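Local coordinates for protein SSD1 (Saccharomyces cerevisiae S288C, PDB 7AM1) that binds mRNA and represses translation as a pseudonuclease of the RNase II family, without enzymatic activity of its own, at residues A713-M725 and L893-T905. Sequence-based numbering, arbitrary orientation.
Sequences AIHLLLCKTINDM and LRAEVGMALPCLT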
loop_
_atom_site.group_PDB
_atom_site.type_symbol
_atom_site.label_atom_id
_atom_site.label_comp_id
_atom_site.label_asym_id
_atom_site.label_seq_id
_atom_site.Cartn_x
_atom_site.Cartn_y
_atom_site.Cartn_z
ATOM N N ALA A 713 -6.761 4.430 5.989
ATOM C CA ALA A 713 -7.312 4.351 7.336
ATOM C C ALA A 713 -6.204 4.352 8.385
ATOM O O ALA A 713 -6.347 4.971 9.447
ATOM C CB ALA A 713 -8.193 3.108 7.460
ATOM N N ILE A 714 -5.088 3.675 8.108
ATOM C CA ILE A 714 -3.927 3.782 8.988
ATOM C C ILE A 714 -3.489 5.235 9.101
ATOM O O ILE A 714 -3.258 5.755 10.199
ATOM C CB ILE A 714 -2.773 2.904 8.475
ATOM C CG1 ILE A 714 -3.115 1.419 8.598
ATOM C CG2 ILE A 714 -1.499 3.242 9.222
ATOM C CD1 ILE A 714 -2.139 0.519 7.853
ATOM N N HIS A 715 -3.332 5.899 7.953
ATOM C CA HIS A 715 -2.859 7.276 7.934
ATOM C C HIS A 715 -3.768 8.170 8.755
ATOM O O HIS A 715 -3.299 9.036 9.502
ATOM C CB HIS A 715 -2.786 7.761 6.485
ATOM C CG HIS A 715 -2.418 9.204 6.340
ATOM N ND1 HIS A 715 -3.356 10.213 6.357
ATOM C CD2 HIS A 715 -1.220 9.807 6.159
ATOM C CE1 HIS A 715 -2.750 11.377 6.203
ATOM N NE2 HIS A 715 -1.453 11.158 6.080
ATOM N N LEU A 716 -5.077 7.954 8.642
ATOM C CA LEU A 716 -6.045 8.757 9.378
ATOM C C LEU A 716 -5.849 8.596 10.880
ATOM O O LEU A 716 -5.741 9.585 11.613
ATOM C CB LEU A 716 -7.454 8.349 8.950
ATOM C CG LEU A 716 -8.664 9.037 9.566
ATOM C CD1 LEU A 716 -8.674 10.518 9.185
ATOM C CD2 LEU A 716 -9.942 8.343 9.109
ATOM N N LEU A 717 -5.793 7.351 11.357
ATOM C CA LEU A 717 -5.641 7.112 12.787
ATOM C C LEU A 717 -4.269 7.537 13.286
ATOM O O LEU A 717 -4.141 7.989 14.430
ATOM C CB LEU A 717 -5.879 5.637 13.091
ATOM C CG LEU A 717 -5.884 5.218 14.559
ATOM C CD1 LEU A 717 -6.839 6.077 15.370
ATOM C CD2 LEU A 717 -6.243 3.738 14.673
ATOM N N LEU A 718 -3.238 7.409 12.448
ATOM C CA LEU A 718 -1.900 7.838 12.841
ATOM C C LEU A 718 -1.835 9.350 13.021
ATOM O O LEU A 718 -1.193 9.844 13.955
ATOM C CB LEU A 718 -0.880 7.384 11.799
ATOM C CG LEU A 718 0.558 7.813 12.085
ATOM C CD1 LEU A 718 1.030 7.262 13.419
ATOM C CD2 LEU A 718 1.476 7.372 10.960
ATOM N N CYS A 719 -2.483 10.101 12.130
ATOM C CA CYS A 719 -2.506 11.552 12.268
ATOM C C CYS A 719 -3.207 11.963 13.555
ATOM O O CYS A 719 -2.752 12.868 14.261
ATOM C CB CYS A 719 -3.194 12.180 11.058
ATOM S SG CYS A 719 -2.203 12.155 9.566
ATOM N N LYS A 720 -4.326 11.311 13.869
ATOM C CA LYS A 720 -5.013 11.561 15.131
ATOM C C LYS A 720 -4.117 11.247 16.323
ATOM O O LYS A 720 -4.127 11.974 17.327
ATOM C CB LYS A 720 -6.287 10.723 15.171
ATOM C CG LYS A 720 -7.102 10.836 16.435
ATOM C CD LYS A 720 -8.418 10.095 16.243
ATOM C CE LYS A 720 -8.925 9.470 17.527
ATOM N NZ LYS A 720 -9.467 8.104 17.273
ATOM N N THR A 721 -3.339 10.166 16.230
ATOM C CA THR A 721 -2.451 9.772 17.320
ATOM C C THR A 721 -1.298 10.759 17.462
ATOM O O THR A 721 -0.941 11.157 18.579
ATOM C CB THR A 721 -1.922 8.356 17.067
ATOM O OG1 THR A 721 -3.009 7.418 17.038
ATOM C CG2 THR A 721 -0.959 7.947 18.150
ATOM N N ILE A 722 -0.719 11.182 16.339
ATOM C CA ILE A 722 0.360 12.160 16.382
ATOM C C ILE A 722 -0.114 13.444 17.051
ATOM O O ILE A 722 0.626 14.073 17.819
ATOM C CB ILE A 722 0.892 12.419 14.960
ATOM C CG1 ILE A 722 1.742 11.237 14.492
ATOM C CG2 ILE A 722 1.685 13.715 14.923
ATOM C CD1 ILE A 722 2.028 11.225 13.000
ATOM N N ASN A 723 -1.343 13.869 16.761
ATOM C CA ASN A 723 -1.833 15.118 17.332
ATOM C C ASN A 723 -2.241 14.959 18.792
ATOM O O ASN A 723 -2.170 15.921 19.565
ATOM C CB ASN A 723 -3.012 15.649 16.520
ATOM C CG ASN A 723 -2.577 16.277 15.212
ATOM O OD1 ASN A 723 -1.399 16.577 15.013
ATOM N ND2 ASN A 723 -3.531 16.498 14.319
ATOM N N ASP A 724 -2.694 13.767 19.177
ATOM C CA ASP A 724 -3.016 13.514 20.576
ATOM C C ASP A 724 -1.749 13.433 21.415
ATOM O O ASP A 724 -1.723 13.909 22.554
ATOM C CB ASP A 724 -3.835 12.227 20.681
ATOM C CG ASP A 724 -4.187 11.860 22.113
ATOM O OD1 ASP A 724 -3.264 11.559 22.900
ATOM O OD2 ASP A 724 -5.392 11.848 22.441
ATOM N N MET A 725 -0.681 12.853 20.858
ATOM C CA MET A 725 0.596 12.823 21.558
ATOM C C MET A 725 1.149 14.224 21.776
ATOM O O MET A 725 1.853 14.463 22.764
ATOM C CB MET A 725 1.598 11.977 20.770
ATOM C CG MET A 725 1.286 10.484 20.778
ATOM S SD MET A 725 2.274 9.548 19.592
ATOM C CE MET A 725 3.928 9.683 20.265
ATOM N N LEU A 893 7.166 17.268 14.000
ATOM C CA LEU A 893 6.197 16.459 13.271
ATOM C C LEU A 893 4.787 16.851 13.680
ATOM O O LEU A 893 4.481 16.945 14.874
ATOM C CB LEU A 893 6.435 14.964 13.524
ATOM C CG LEU A 893 5.392 13.987 12.973
ATOM C CD1 LEU A 893 5.373 13.997 11.452
ATOM C CD2 LEU A 893 5.655 12.572 13.489
ATOM N N ARG A 894 3.950 17.110 12.678
ATOM C CA ARG A 894 2.580 17.544 12.874
ATOM C C ARG A 894 1.672 16.939 11.812
ATOM O O ARG A 894 2.107 16.615 10.707
ATOM C CB ARG A 894 2.467 19.063 12.795
ATOM C CG ARG A 894 2.006 19.706 14.047
ATOM C CD ARG A 894 2.059 21.203 13.863
ATOM N NE ARG A 894 0.989 21.678 12.995
ATOM C CZ ARG A 894 -0.172 22.158 13.432
ATOM N NH1 ARG A 894 -1.080 22.569 12.558
ATOM N NH2 ARG A 894 -0.426 22.235 14.732
ATOM N N ALA A 895 0.389 16.836 12.156
ATOM C CA ALA A 895 -0.689 16.559 11.210
ATOM C C ALA A 895 -1.568 17.807 11.113
ATOM O O ALA A 895 -2.239 18.173 12.085
ATOM C CB ALA A 895 -1.507 15.342 11.641
ATOM N N GLU A 896 -1.555 18.466 9.948
ATOM C CA GLU A 896 -2.392 19.640 9.718
ATOM C C GLU A 896 -3.833 19.182 9.521
ATOM O O GLU A 896 -4.113 18.384 8.621
ATOM C CB GLU A 896 -1.952 20.418 8.477
ATOM C CG GLU A 896 -0.465 20.626 8.289
ATOM C CD GLU A 896 0.127 21.640 9.234
ATOM O OE1 GLU A 896 -0.634 22.264 10.004
ATOM O OE2 GLU A 896 1.363 21.810 9.202
ATOM N N VAL A 897 -4.745 19.671 10.352
ATOM C CA VAL A 897 -6.150 19.292 10.272
ATOM C C VAL A 897 -6.905 20.372 9.512
ATOM O O VAL A 897 -6.659 21.570 9.704
ATOM C CB VAL A 897 -6.741 19.093 11.680
ATOM C CG1 VAL A 897 -8.235 18.820 11.603
ATOM C CG2 VAL A 897 -6.012 17.966 12.397
ATOM N N GLY A 898 -7.843 19.951 8.661
ATOM C CA GLY A 898 -8.623 20.888 7.872
ATOM C C GLY A 898 -9.241 20.316 6.610
ATOM O O GLY A 898 -10.364 20.682 6.252
ATOM N N MET A 899 -8.511 19.448 5.909
ATOM C CA MET A 899 -8.995 18.813 4.691
ATOM C C MET A 899 -9.724 17.507 5.006
ATOM O O MET A 899 -9.718 17.017 6.138
ATOM C CB MET A 899 -7.830 18.546 3.732
ATOM C CG MET A 899 -6.952 19.762 3.519
ATOM S SD MET A 899 -7.750 21.049 2.548
ATOM C CE MET A 899 -6.486 22.316 2.629
ATOM N N ALA A 900 -10.329 16.920 3.966
ATOM C CA ALA A 900 -10.967 15.616 4.123
ATOM C C ALA A 900 -10.001 14.631 4.758
ATOM O O ALA A 900 -10.391 13.794 5.581
ATOM C CB ALA A 900 -11.450 15.092 2.770
ATOM N N LEU A 901 -8.734 14.714 4.375
ATOM C CA LEU A 901 -7.696 13.923 4.986
ATOM C C LEU A 901 -6.682 14.856 5.632
ATOM O O LEU A 901 -6.334 15.889 5.049
ATOM C CB LEU A 901 -7.000 13.040 3.943
ATOM C CG LEU A 901 -7.917 12.120 3.129
ATOM C CD1 LEU A 901 -7.094 11.274 2.166
ATOM C CD2 LEU A 901 -8.770 11.236 4.036
ATOM N N PRO A 902 -6.194 14.534 6.824
ATOM C CA PRO A 902 -5.148 15.361 7.431
ATOM C C PRO A 902 -3.848 15.239 6.653
ATOM O O PRO A 902 -3.625 14.289 5.899
ATOM C CB PRO A 902 -5.020 14.794 8.847
ATOM C CG PRO A 902 -5.485 13.368 8.719
ATOM C CD PRO A 902 -6.569 13.393 7.680
ATOM N N CYS A 903 -2.977 16.220 6.862
ATOM C CA CYS A 903 -1.719 16.319 6.134
ATOM C C CYS A 903 -0.573 16.275 7.130
ATOM O O CYS A 903 -0.438 17.173 7.966
ATOM C CB CYS A 903 -1.673 17.615 5.323
ATOM S SG CYS A 903 -3.027 17.770 4.138
ATOM N N LEU A 904 0.269 15.255 7.019
ATOM C CA LEU A 904 1.481 15.197 7.816
ATOM C C LEU A 904 2.499 16.172 7.250
ATOM O O LEU A 904 2.695 16.248 6.035
ATOM C CB LEU A 904 2.060 13.786 7.821
ATOM C CG LEU A 904 1.156 12.714 8.418
ATOM C CD1 LEU A 904 1.664 11.317 8.040
ATOM C CD2 LEU A 904 1.086 12.888 9.931
ATOM N N THR A 905 3.144 16.921 8.137
ATOM C CA THR A 905 4.154 17.883 7.735
ATOM C C THR A 905 5.323 17.789 8.703
ATOM O O THR A 905 5.149 17.471 9.883
ATOM C CB THR A 905 3.613 19.325 7.716
ATOM O OG1 THR A 905 3.159 19.687 9.028
ATOM C CG2 THR A 905 2.463 19.474 6.725
#
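The carbonyl oxygen of Ala895 is gripped twice: Asn723 ND2 donates a hydrogen bond of 3.1 Å to it, tilted from the carbonyl plane but with the oxygen close to the amide's own plane, and Asn808 ND2 gives a second. A weak bond of 3.4 Å runs from Ala895 N to Asn723 OD1, so one side-chain amide pairs with both the N-H and the C=O of a single strand residue. With an alanine here, Ala895 O would probably keep Asn808 but lose its mate on the helix, and Ala895 N its weak acceptor. Next to this pair, Cys719 CB sits tightly against Pro902 CG (3.5 Å) and beside the Ala895 methyl. With SG anti to its carbonyl carbon (chi1 -74°), the sulfur lies 3.4 Å from Leu904 CD2 and over one face of the His715 ring. The Ile722 side chain crosses that of Leu904 at about a right angle, Ile722 CD1 meeting Leu904 CD2 at 3.6 Å. Pro902 O lies 3.1 Å from His715 CE1 at the ring edge, while His715 NE2 hydrogen-bonds to Gly186 O. Helix 689-725 thus docks on the hairpin of strands 888-896 and 903-908, an example of a helix amide pairing with strand backbone beside a buried apolar interface, where Pro902 O lacks any hydrogen-bond partner.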